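Local coordinates for protein serine protease pet (Escherichia coli, PDB 4OM9) that acts as an autotransporter serine protease enterotoxin of enteroaggregative strains, probably cleaving host alpha-fodrin, at residues F440-S448 against S625-F636; Q517-R527 against N566-E577. All coordinates share one frame; numbering follows the deposited sequence.

Contact 1 (F440-S448 against S625-F636); sequences FKKIAATDS and SGKNITGAGFTF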
loop_
_atom_site.group_PDB
_atom_site.type_symbol
_atom_site.label_atom_id
_atom_site.label_comp_id
_atom_site.label_asym_id
_atom_site.label_seq_id
_atom_site.Cartn_x
_atom_site.Cartn_y
_atom_site.Cartn_z
ATOM N N PHE A 440 12.945 -18.457 -2.366
ATOM C CA PHE A 440 11.954 -18.730 -3.382
ATOM C C PHE A 440 12.438 -18.177 -4.718
ATOM O O PHE A 440 12.958 -17.058 -4.794
ATOM C CB PHE A 440 10.595 -18.084 -3.058
ATOM C CG PHE A 440 10.040 -18.397 -1.691
ATOM C CD1 PHE A 440 10.517 -17.749 -0.565
ATOM C CD2 PHE A 440 8.951 -19.266 -1.552
ATOM C CE1 PHE A 440 9.974 -17.999 0.682
ATOM C CE2 PHE A 440 8.394 -19.518 -0.316
ATOM C CZ PHE A 440 8.912 -18.887 0.806
ATOM N N LYS A 441 12.265 -18.947 -5.774
ATOM C CA LYS A 441 12.264 -18.380 -7.095
ATOM C C LYS A 441 11.078 -17.390 -7.172
ATOM O O LYS A 441 11.209 -16.283 -7.692
ATOM C CB LYS A 441 12.131 -19.486 -8.130
ATOM C CG LYS A 441 12.443 -19.097 -9.548
ATOM C CD LYS A 441 13.789 -19.667 -9.997
ATOM C CE LYS A 441 13.850 -19.713 -11.524
ATOM N NZ LYS A 441 13.272 -18.469 -12.153
ATOM N N LYS A 442 9.932 -17.811 -6.622
ATOM C CA LYS A 442 8.687 -17.031 -6.590
ATOM C C LYS A 442 7.827 -17.425 -5.380
ATOM O O LYS A 442 7.677 -18.613 -5.091
ATOM C CB LYS A 442 7.872 -17.233 -7.876
ATOM C CG LYS A 442 8.336 -16.407 -9.058
ATOM C CD LYS A 442 7.440 -16.580 -10.278
ATOM C CE LYS A 442 7.669 -17.918 -10.976
ATOM N NZ LYS A 442 7.208 -17.874 -12.396
ATOM N N ILE A 443 7.277 -16.443 -4.664
ATOM C CA ILE A 443 6.280 -16.761 -3.645
ATOM C C ILE A 443 4.900 -16.831 -4.281
ATOM O O ILE A 443 4.473 -15.871 -4.928
ATOM C CB ILE A 443 6.212 -15.733 -2.524
ATOM C CG1 ILE A 443 7.567 -15.533 -1.883
ATOM C CG2 ILE A 443 5.185 -16.174 -1.488
ATOM C CD1 ILE A 443 7.805 -14.060 -1.435
ATOM N N ALA A 444 4.199 -17.946 -4.094
ATOM C CA ALA A 444 2.875 -18.094 -4.683
ATOM C C ALA A 444 1.760 -17.587 -3.758
ATOM O O ALA A 444 1.082 -18.373 -3.072
ATOM C CB ALA A 444 2.628 -19.532 -5.064
ATOM N N ALA A 445 1.562 -16.263 -3.787
ATOM C CA ALA A 445 0.620 -15.568 -2.924
ATOM C C ALA A 445 -0.388 -14.892 -3.804
ATOM O O ALA A 445 0.023 -14.294 -4.793
ATOM C CB ALA A 445 1.350 -14.558 -2.056
ATOM N N THR A 446 -1.693 -14.993 -3.502
ATOM C CA THR A 446 -2.682 -14.310 -4.349
ATOM C C THR A 446 -2.975 -12.907 -3.877
ATOM O O THR A 446 -3.335 -12.075 -4.673
ATOM C CB THR A 446 -4.049 -15.056 -4.458
ATOM O OG1 THR A 446 -4.716 -15.098 -3.182
ATOM C CG2 THR A 446 -3.820 -16.430 -4.878
ATOM N N ASP A 447 -2.827 -12.645 -2.589
ATOM C CA ASP A 447 -3.197 -11.339 -2.071
ATOM C C ASP A 447 -2.473 -10.956 -0.787
ATOM O O ASP A 447 -1.765 -11.746 -0.193
ATOM C CB ASP A 447 -4.728 -11.264 -1.841
ATOM C CG ASP A 447 -5.228 -12.271 -0.788
ATOM O OD1 ASP A 447 -4.565 -12.425 0.258
ATOM O OD2 ASP A 447 -6.307 -12.878 -0.990
ATOM N N SER A 448 -2.722 -9.739 -0.339
ATOM C CA SER A 448 -2.026 -9.183 0.802
ATOM C C SER A 448 -2.552 -9.695 2.119
ATOM O O SER A 448 -2.239 -9.129 3.169
ATOM C CB SER A 448 -2.125 -7.662 0.772
ATOM O OG SER A 448 -3.471 -7.278 0.708
ATOM N N SER A 625 -4.460 -11.475 -10.223
ATOM C CA SER A 625 -4.429 -10.982 -8.858
ATOM C C SER A 625 -5.694 -11.411 -8.083
ATOM O O SER A 625 -6.821 -11.261 -8.571
ATOM C CB SER A 625 -4.299 -9.453 -8.880
ATOM O OG SER A 625 -4.429 -8.916 -7.586
ATOM N N GLY A 626 -5.510 -11.958 -6.889
ATOM C CA GLY A 626 -6.635 -12.373 -6.085
ATOM C C GLY A 626 -7.177 -13.724 -6.496
ATOM O O GLY A 626 -7.941 -14.326 -5.755
ATOM N N LYS A 627 -6.792 -14.219 -7.667
ATOM C CA LYS A 627 -7.171 -15.582 -8.062
ATOM C C LYS A 627 -5.983 -16.338 -8.679
ATOM O O LYS A 627 -6.095 -16.951 -9.748
ATOM C CB LYS A 627 -8.369 -15.543 -9.033
ATOM C CG LYS A 627 -8.209 -14.628 -10.225
ATOM C CD LYS A 627 -9.565 -14.111 -10.700
ATOM C CE LYS A 627 -10.065 -14.858 -11.926
ATOM N NZ LYS A 627 -11.439 -14.387 -12.325
ATOM N N ASN A 628 -4.838 -16.277 -8.000
ATOM C CA ASN A 628 -3.599 -16.855 -8.509
ATOM C C ASN A 628 -3.453 -18.365 -8.262
ATOM O O ASN A 628 -2.662 -19.033 -8.927
ATOM C CB ASN A 628 -2.399 -16.138 -7.885
ATOM C CG ASN A 628 -2.322 -14.667 -8.270
ATOM O OD1 ASN A 628 -2.615 -13.793 -7.459
ATOM N ND2 ASN A 628 -1.906 -14.391 -9.505
ATOM N N ILE A 629 -4.196 -18.902 -7.300
ATOM C CA ILE A 629 -4.096 -20.316 -7.014
ATOM C C ILE A 629 -5.101 -21.140 -7.824
ATOM O O ILE A 629 -6.305 -20.809 -7.872
ATOM C CB ILE A 629 -4.304 -20.606 -5.522
ATOM C CG1 ILE A 629 -3.366 -19.747 -4.659
ATOM C CG2 ILE A 629 -4.126 -22.098 -5.236
ATOM C CD1 ILE A 629 -1.883 -19.845 -5.030
ATOM N N THR A 630 -4.604 -22.215 -8.444
ATOM C CA THR A 630 -5.424 -23.051 -9.324
ATOM C C THR A 630 -5.392 -24.527 -8.967
ATOM O O THR A 630 -4.851 -24.916 -7.930
ATOM C CB THR A 630 -4.996 -22.902 -10.769
ATOM O OG1 THR A 630 -3.590 -23.127 -10.866
ATOM C CG2 THR A 630 -5.287 -21.486 -11.251
ATOM N N GLY A 631 -6.009 -25.346 -9.816
ATOM C CA GLY A 631 -6.073 -26.783 -9.590
ATOM C C GLY A 631 -6.596 -27.211 -8.231
ATOM O O GLY A 631 -7.652 -26.783 -7.781
ATOM N N ALA A 632 -5.837 -28.068 -7.573
ATOM C CA ALA A 632 -6.136 -28.527 -6.233
ATOM C C ALA A 632 -5.586 -27.574 -5.193
ATOM O O ALA A 632 -5.651 -27.856 -4.003
ATOM C CB ALA A 632 -5.550 -29.903 -6.023
ATOM N N GLY A 633 -5.003 -26.462 -5.641
ATOM C CA GLY A 633 -4.435 -25.485 -4.722
ATOM C C GLY A 633 -2.922 -25.547 -4.559
ATOM O O GLY A 633 -2.362 -25.101 -3.561
ATOM N N PHE A 634 -2.258 -26.094 -5.560
ATOM C CA PHE A 634 -0.808 -26.327 -5.502
ATOM C C PHE A 634 -0.204 -25.955 -6.827
ATOM O O PHE A 634 0.826 -26.466 -7.218
ATOM C CB PHE A 634 -0.512 -27.788 -5.184
ATOM C CG PHE A 634 -1.276 -28.311 -4.001
ATOM C CD1 PHE A 634 -0.988 -27.863 -2.726
ATOM C CD2 PHE A 634 -2.268 -29.261 -4.161
ATOM C CE1 PHE A 634 -1.671 -28.344 -1.637
ATOM C CE2 PHE A 634 -2.954 -29.746 -3.074
ATOM C CZ PHE A 634 -2.661 -29.282 -1.811
ATOM N N THR A 635 -0.922 -25.121 -7.553
ATOM C CA THR A 635 -0.434 -24.585 -8.801
ATOM C C THR A 635 -0.724 -23.084 -8.788
ATOM O O THR A 635 -1.703 -22.633 -8.188
ATOM C CB THR A 635 -1.087 -25.302 -10.002
ATOM O OG1 THR A 635 -0.457 -26.580 -10.173
ATOM C CG2 THR A 635 -0.895 -24.503 -11.283
ATOM N N PHE A 636 0.144 -22.317 -9.427
ATOM C CA PHE A 636 0.104 -20.866 -9.358
ATOM C C PHE A 636 0.172 -20.279 -10.748
ATOM O O PHE A 636 0.965 -20.729 -11.577
ATOM C CB PHE A 636 1.257 -20.370 -8.503
ATOM C CG PHE A 636 1.429 -18.887 -8.490
ATOM C CD1 PHE A 636 0.749 -18.103 -7.568
ATOM C CD2 PHE A 636 2.306 -18.281 -9.374
ATOM C CE1 PHE A 636 0.947 -16.736 -7.544
ATOM C CE2 PHE A 636 2.500 -16.911 -9.357
ATOM C CZ PHE A 636 1.828 -16.137 -8.444
HETATM O O HOH W 1 -3.856 -9.402 -4.978
HETATM O O HOH W 2 -8.713 -12.345 -3.094
#
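Against the last of a run of parallel strands in the beta-helix, A444 and T446 receive F636, N628 and I629 from the foot of a short, irregular hairpin made of strands 629-630 and 635-636. The closest apolar approach by F636 is that of its CD1 to A444 CB, 3.4 Å, with the methyl set obliquely to the ring. A445 O lies near the plane of the same ring, at its rim, 3.8 Å from CE1. With CG anti to the backbone N (chi1 173°), the ring is carried in toward A444; it also meets Y419, planes at about 55°.

Strand 444-445 is the outermost of nine parallel strands of the right-handed beta-helix characteristic of autotransporter passenger domains. Backbone bonds from A444 and T446 to F424 tie it to the preceding strand, 422-424. The hairpin packs across side chains of both strands, I629 also touching F423, while the I443 and A445 side chains leave the backbone away from the hairpin and pack on Y473 of strand 471-473.

T446 CG2 does the wedging. It stands 3.3 Å from N628 CB and 3.4 Å from I629 CG1, the latter a notably close carbon-carbon approach. The N628 side chain runs antiparallel alongside that of T446, bringing OD1 to 3.2 Å from T446 CA; its ND2 is engaged by R637 O and D622 OD2, which fixes the turn of the amide. Polar closure comes from T446 O, which accepts from G626 N at 3.1 Å, the donor tilted 33° from the carbonyl plane, and from a water 2.7 Å away. That water also donates to S625 OG, which is itself hydrogen-bonded to D522 OD1.

Contact 2 (Q517-R527 against N566-E577); sequences QGHATDHAIFR and NQVSDLSQPDWE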
loop_
_atom_site.group_PDB
_atom_site.type_symbol
_atom_site.label_atom_id
_atom_site.label_comp_id
_atom_site.label_asym_id
_atom_site.label_seq_id
_atom_site.Cartn_x
_atom_site.Cartn_y
_atom_site.Cartn_z
ATOM N N GLN A 517 5.564 -0.529 -5.412
ATOM C CA GLN A 517 4.380 0.171 -5.893
ATOM C C GLN A 517 3.166 -0.202 -5.076
ATOM O O GLN A 517 3.181 -1.216 -4.365
ATOM C CB GLN A 517 4.109 -0.155 -7.368
ATOM C CG GLN A 517 3.713 -1.618 -7.593
ATOM C CD GLN A 517 3.010 -1.855 -8.928
ATOM O OE1 GLN A 517 3.587 -1.645 -10.002
ATOM N NE2 GLN A 517 1.757 -2.324 -8.858
ATOM N N GLY A 518 2.104 0.595 -5.210
ATOM C CA GLY A 518 0.826 0.251 -4.617
ATOM C C GLY A 518 0.141 -0.902 -5.344
ATOM O O GLY A 518 0.647 -1.436 -6.336
ATOM N N HIS A 519 -1.031 -1.285 -4.863
ATOM C CA HIS A 519 -1.753 -2.390 -5.479
ATOM C C HIS A 519 -3.082 -1.912 -6.053
ATOM O O HIS A 519 -3.882 -1.253 -5.367
ATOM C CB HIS A 519 -1.972 -3.536 -4.466
ATOM C CG HIS A 519 -2.912 -4.601 -4.946
ATOM N ND1 HIS A 519 -2.573 -5.513 -5.931
ATOM C CD2 HIS A 519 -4.182 -4.906 -4.576
ATOM C CE1 HIS A 519 -3.598 -6.317 -6.152
ATOM N NE2 HIS A 519 -4.586 -5.972 -5.339
ATOM N N ALA A 520 -3.297 -2.210 -7.330
ATOM C CA ALA A 520 -4.544 -1.839 -7.984
ATOM C C ALA A 520 -5.644 -2.701 -7.379
ATOM O O ALA A 520 -5.525 -3.938 -7.327
ATOM C CB ALA A 520 -4.462 -2.035 -9.490
ATOM N N THR A 521 -6.690 -2.057 -6.881
ATOM C CA THR A 521 -7.740 -2.792 -6.173
ATOM C C THR A 521 -8.363 -3.839 -7.088
ATOM O O THR A 521 -8.673 -3.569 -8.224
ATOM C CB THR A 521 -8.772 -1.813 -5.617
ATOM O OG1 THR A 521 -8.149 -1.073 -4.557
ATOM C CG2 THR A 521 -10.021 -2.543 -5.075
ATOM N N ASP A 522 -8.472 -5.064 -6.613
ATOM C CA ASP A 522 -9.103 -6.114 -7.420
ATOM C C ASP A 522 -10.623 -5.952 -7.489
ATOM O O ASP A 522 -11.265 -5.588 -6.504
ATOM C CB ASP A 522 -8.778 -7.512 -6.869
ATOM C CG ASP A 522 -7.288 -7.762 -6.743
ATOM O OD1 ASP A 522 -6.620 -7.821 -7.791
ATOM O OD2 ASP A 522 -6.789 -7.919 -5.609
ATOM N N HIS A 523 -11.182 -6.214 -8.663
ATOM C CA HIS A 523 -12.614 -6.242 -8.829
ATOM C C HIS A 523 -13.014 -7.587 -9.395
ATOM O O HIS A 523 -12.181 -8.352 -9.907
ATOM C CB HIS A 523 -13.107 -5.104 -9.748
ATOM C CG HIS A 523 -12.815 -3.740 -9.221
ATOM N ND1 HIS A 523 -13.751 -2.979 -8.545
ATOM C CD2 HIS A 523 -11.673 -3.003 -9.220
ATOM C CE1 HIS A 523 -13.216 -1.834 -8.181
ATOM N NE2 HIS A 523 -11.949 -1.823 -8.572
ATOM N N ALA A 524 -14.305 -7.876 -9.275
ATOM C CA ALA A 524 -14.891 -9.055 -9.870
ATOM C C ALA A 524 -14.892 -8.885 -11.378
ATOM O O ALA A 524 -14.893 -7.758 -11.895
ATOM C CB ALA A 524 -16.320 -9.265 -9.353
ATOM N N ILE A 525 -14.896 -10.004 -12.086
ATOM C CA ILE A 525 -15.122 -9.977 -13.517
ATOM C C ILE A 525 -16.334 -10.845 -13.814
ATOM O O ILE A 525 -16.890 -11.462 -12.915
ATOM C CB ILE A 525 -13.903 -10.474 -14.295
ATOM C CG1 ILE A 525 -13.696 -11.976 -14.060
ATOM C CG2 ILE A 525 -12.646 -9.669 -13.904
ATOM C CD1 ILE A 525 -12.410 -12.495 -14.675
ATOM N N PHE A 526 -16.739 -10.886 -15.073
ATOM C CA PHE A 526 -17.911 -11.642 -15.467
ATOM C C PHE A 526 -17.546 -13.070 -15.846
ATOM O O PHE A 526 -18.363 -13.983 -15.684
ATOM C CB PHE A 526 -18.609 -10.958 -16.634
ATOM C CG PHE A 526 -18.851 -9.487 -16.419
ATOM C CD1 PHE A 526 -19.727 -9.052 -15.431
ATOM C CD2 PHE A 526 -18.227 -8.545 -17.223
ATOM C CE1 PHE A 526 -19.959 -7.713 -15.230
ATOM C CE2 PHE A 526 -18.455 -7.213 -17.031
ATOM C CZ PHE A 526 -19.323 -6.793 -16.030
ATOM N N ARG A 527 -16.316 -13.259 -16.341
ATOM C CA ARG A 527 -15.873 -14.552 -16.873
ATOM C C ARG A 527 -14.348 -14.574 -17.041
ATOM O O ARG A 527 -13.781 -13.657 -17.638
ATOM C CB ARG A 527 -16.571 -14.832 -18.214
ATOM C CG ARG A 527 -16.296 -16.208 -18.814
ATOM C CD ARG A 527 -16.960 -16.370 -20.185
ATOM N NE ARG A 527 -16.393 -15.482 -21.203
ATOM C CZ ARG A 527 -17.031 -15.084 -22.304
ATOM N NH1 ARG A 527 -18.275 -15.484 -22.544
ATOM N NH2 ARG A 527 -16.429 -14.280 -23.168
ATOM N N ASN A 566 -14.270 -6.500 -18.247
ATOM C CA ASN A 566 -13.986 -7.878 -17.813
ATOM C C ASN A 566 -12.514 -8.130 -17.385
ATOM O O ASN A 566 -12.022 -9.243 -17.508
ATOM C CB ASN A 566 -14.373 -8.862 -18.933
ATOM C CG ASN A 566 -14.623 -10.286 -18.422
ATOM O OD1 ASN A 566 -15.078 -10.491 -17.300
ATOM N ND2 ASN A 566 -14.332 -11.269 -19.263
ATOM N N GLN A 567 -11.819 -7.105 -16.890
ATOM C CA GLN A 567 -10.471 -7.291 -16.321
ATOM C C GLN A 567 -10.497 -7.052 -14.824
ATOM O O GLN A 567 -11.259 -6.210 -14.346
ATOM C CB GLN A 567 -9.447 -6.350 -16.950
ATOM C CG GLN A 567 -9.572 -6.169 -18.437
ATOM C CD GLN A 567 -9.286 -7.437 -19.186
ATOM O OE1 GLN A 567 -8.129 -7.827 -19.341
ATOM N NE2 GLN A 567 -10.339 -8.098 -19.661
ATOM N N VAL A 568 -9.653 -7.780 -14.095
ATOM C CA VAL A 568 -9.680 -7.773 -12.640
ATOM C C VAL A 568 -9.347 -6.405 -12.080
ATOM O O VAL A 568 -9.957 -5.949 -11.108
ATOM C CB VAL A 568 -8.710 -8.816 -12.056
ATOM C CG1 VAL A 568 -8.436 -8.516 -10.584
ATOM C CG2 VAL A 568 -9.283 -10.223 -12.215
ATOM N N SER A 569 -8.379 -5.744 -12.708
ATOM C CA SER A 569 -8.096 -4.342 -12.419
ATOM C C SER A 569 -7.616 -3.701 -13.695
ATOM O O SER A 569 -7.436 -4.389 -14.697
ATOM C CB SER A 569 -7.053 -4.192 -11.302
ATOM O OG SER A 569 -5.834 -4.844 -11.642
ATOM N N ASP A 570 -7.393 -2.392 -13.662
ATOM C CA ASP A 570 -6.958 -1.656 -14.848
ATOM C C ASP A 570 -5.912 -0.628 -14.450
ATOM O O ASP A 570 -6.026 -0.011 -13.396
ATOM C CB ASP A 570 -8.163 -0.980 -15.514
ATOM C CG ASP A 570 -7.884 -0.544 -16.941
ATOM O OD1 ASP A 570 -7.169 0.470 -17.135
ATOM O OD2 ASP A 570 -8.404 -1.206 -17.867
ATOM N N LEU A 571 -4.892 -0.444 -15.281
ATOM C CA LEU A 571 -3.854 0.549 -15.013
ATOM C C LEU A 571 -4.384 1.996 -14.945
ATOM O O LEU A 571 -3.764 2.871 -14.337
ATOM C CB LEU A 571 -2.766 0.470 -16.087
ATOM C CG LEU A 571 -1.789 -0.705 -16.018
ATOM C CD1 LEU A 571 -0.985 -0.729 -17.302
ATOM C CD2 LEU A 571 -0.875 -0.555 -14.813
ATOM N N SER A 572 -5.526 2.244 -15.576
ATOM C CA SER A 572 -6.116 3.559 -15.563
ATOM C C SER A 572 -7.235 3.716 -14.520
ATOM O O SER A 572 -7.884 4.758 -14.480
ATOM C CB SER A 572 -6.666 3.875 -16.946
ATOM O OG SER A 572 -7.822 3.093 -17.187
ATOM N N GLN A 573 -7.482 2.700 -13.689
ATOM C CA GLN A 573 -8.520 2.843 -12.660
ATOM C C GLN A 573 -7.994 3.773 -11.561
ATOM O O GLN A 573 -6.784 3.901 -11.379
ATOM C CB GLN A 573 -8.940 1.483 -12.075
ATOM C CG GLN A 573 -7.987 0.946 -10.980
ATOM C CD GLN A 573 -8.281 -0.497 -10.593
ATOM O OE1 GLN A 573 -8.682 -1.308 -11.434
ATOM N NE2 GLN A 573 -8.104 -0.816 -9.321
ATOM N N PRO A 574 -8.897 4.428 -10.820
ATOM C CA PRO A 574 -8.389 5.367 -9.814
ATOM C C PRO A 574 -8.182 4.721 -8.461
ATOM O O PRO A 574 -7.549 5.302 -7.586
ATOM C CB PRO A 574 -9.505 6.415 -9.740
ATOM C CG PRO A 574 -10.763 5.576 -9.964
ATOM C CD PRO A 574 -10.359 4.558 -11.013
ATOM N N ASP A 575 -8.714 3.520 -8.281
ATOM C CA ASP A 575 -8.721 2.911 -6.964
ATOM C C ASP A 575 -7.489 2.043 -6.731
ATOM O O ASP A 575 -7.390 0.922 -7.232
ATOM C CB ASP A 575 -10.007 2.099 -6.753
ATOM C CG ASP A 575 -10.422 1.310 -7.994
ATOM O OD1 ASP A 575 -10.412 1.888 -9.101
ATOM O OD2 ASP A 575 -10.775 0.117 -7.860
ATOM N N TRP A 576 -6.569 2.584 -5.938
ATOM C CA TRP A 576 -5.296 1.955 -5.625
ATOM C C TRP A 576 -5.057 1.951 -4.132
ATOM O O TRP A 576 -5.257 2.979 -3.452
ATOM C CB TRP A 576 -4.119 2.682 -6.313
ATOM C CG TRP A 576 -4.057 2.452 -7.786
ATOM C CD1 TRP A 576 -4.905 2.951 -8.729
ATOM C CD2 TRP A 576 -3.107 1.651 -8.484
ATOM N NE1 TRP A 576 -4.543 2.505 -9.971
ATOM C CE2 TRP A 576 -3.442 1.707 -9.850
ATOM C CE3 TRP A 576 -2.008 0.877 -8.083
ATOM C CZ2 TRP A 576 -2.714 1.031 -10.821
ATOM C CZ3 TRP A 576 -1.296 0.200 -9.048
ATOM C CH2 TRP A 576 -1.649 0.280 -10.400
ATOM N N GLU A 577 -4.565 0.814 -3.647
ATOM C CA GLU A 577 -4.132 0.690 -2.271
ATOM C C GLU A 577 -2.688 1.159 -2.097
ATOM O O GLU A 577 -1.778 0.693 -2.779
ATOM C CB GLU A 577 -4.291 -0.757 -1.800
ATOM C CG GLU A 577 -5.729 -1.095 -1.402
ATOM C CD GLU A 577 -6.210 -2.399 -1.988
ATOM O OE1 GLU A 577 -5.364 -3.291 -2.215
ATOM O OE2 GLU A 577 -7.427 -2.532 -2.232
HETATM O O HOH W 3 -5.069 -5.855 -8.956
HETATM O O HOH W 4 -7.755 -5.495 -3.920
HETATM O O HOH W 5 -13.897 -6.071 -13.773
#
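H519 and E577 form an antiparallel hydrogen-bonded pair: H519 N donates to E577 O, and E577 N donates back to H519 O at 2.8 Å. Two residues on, past the non-hydrogen-bonded pair A520-W576, T521 N donates to D575 O. That acceptor carries a second donor, Q573 NE2, whose two acceptors both lie in the Q573 amide plane: the other is T521 O, reached at 3.0 Å in a nearly straight bond (175°) on a carbonyl lone pair. Both protons of the Q573 amide are therefore spent, and its OE1 takes D570 N.

T521 OG1 donates to E577 OE2 at 2.8 Å from above the carboxylate plane. The H519 ring lies beside E577 with CD2 3.1 Å from OE1; its NE2 is bonded to D522 OD2 and its ND1 to D499, so both nitrogens meet carboxylates, which would probably stabilise a protonated ring. D522 OD1 also takes a water that joins it to A520 O and S569 OG. H523 N is satisfied by V568 O, while H523 ND1 meets D15 OD2; its NE2 faces D575 OD2 at a separation too short to trust in detail.

At the far end the N566 amide, with CG anti to the backbone N (chi1 -158°), clamps the backbone of 526-527. OD1 accepts from F526 N at 2.8 Å and from R527 N on a lone pair, and ND2 returns a bond to R527 O at 2.9 Å. Apolar closure is by A520 CB, 3.6 Å from the centroid of the W576 six-membered ring and over its face, a CH-pi contact. A short antiparallel pairing where the chain leaves the beta-helix and returns to it is consistent with the small subdomain inserted in the beta-helix of related autotransporter proteases.

Following the chain from the N-terminal protease domain into the beta-helix, 440-448 comes first and stays open until 625-636 returns, so contact 1 closes a loop of 176 residues. Contact 2 is nested inside it: the chain leaves strand 514-520, passes through helices 543-550 and 552-558, and comes back into strand 576-583, with 38 residues between its segments. Their centres lie 18 Å apart, yet they touch at the hairpin foot, where S625 OG probably bonds D522 and packs on H519, S625 O lies against V568, and the K627 side chain rests on I525. Together they tie the earlier beta-helix rungs 422-424 and 444-445, the inserted excursion, and, through D15, the N-terminal helix 10-17.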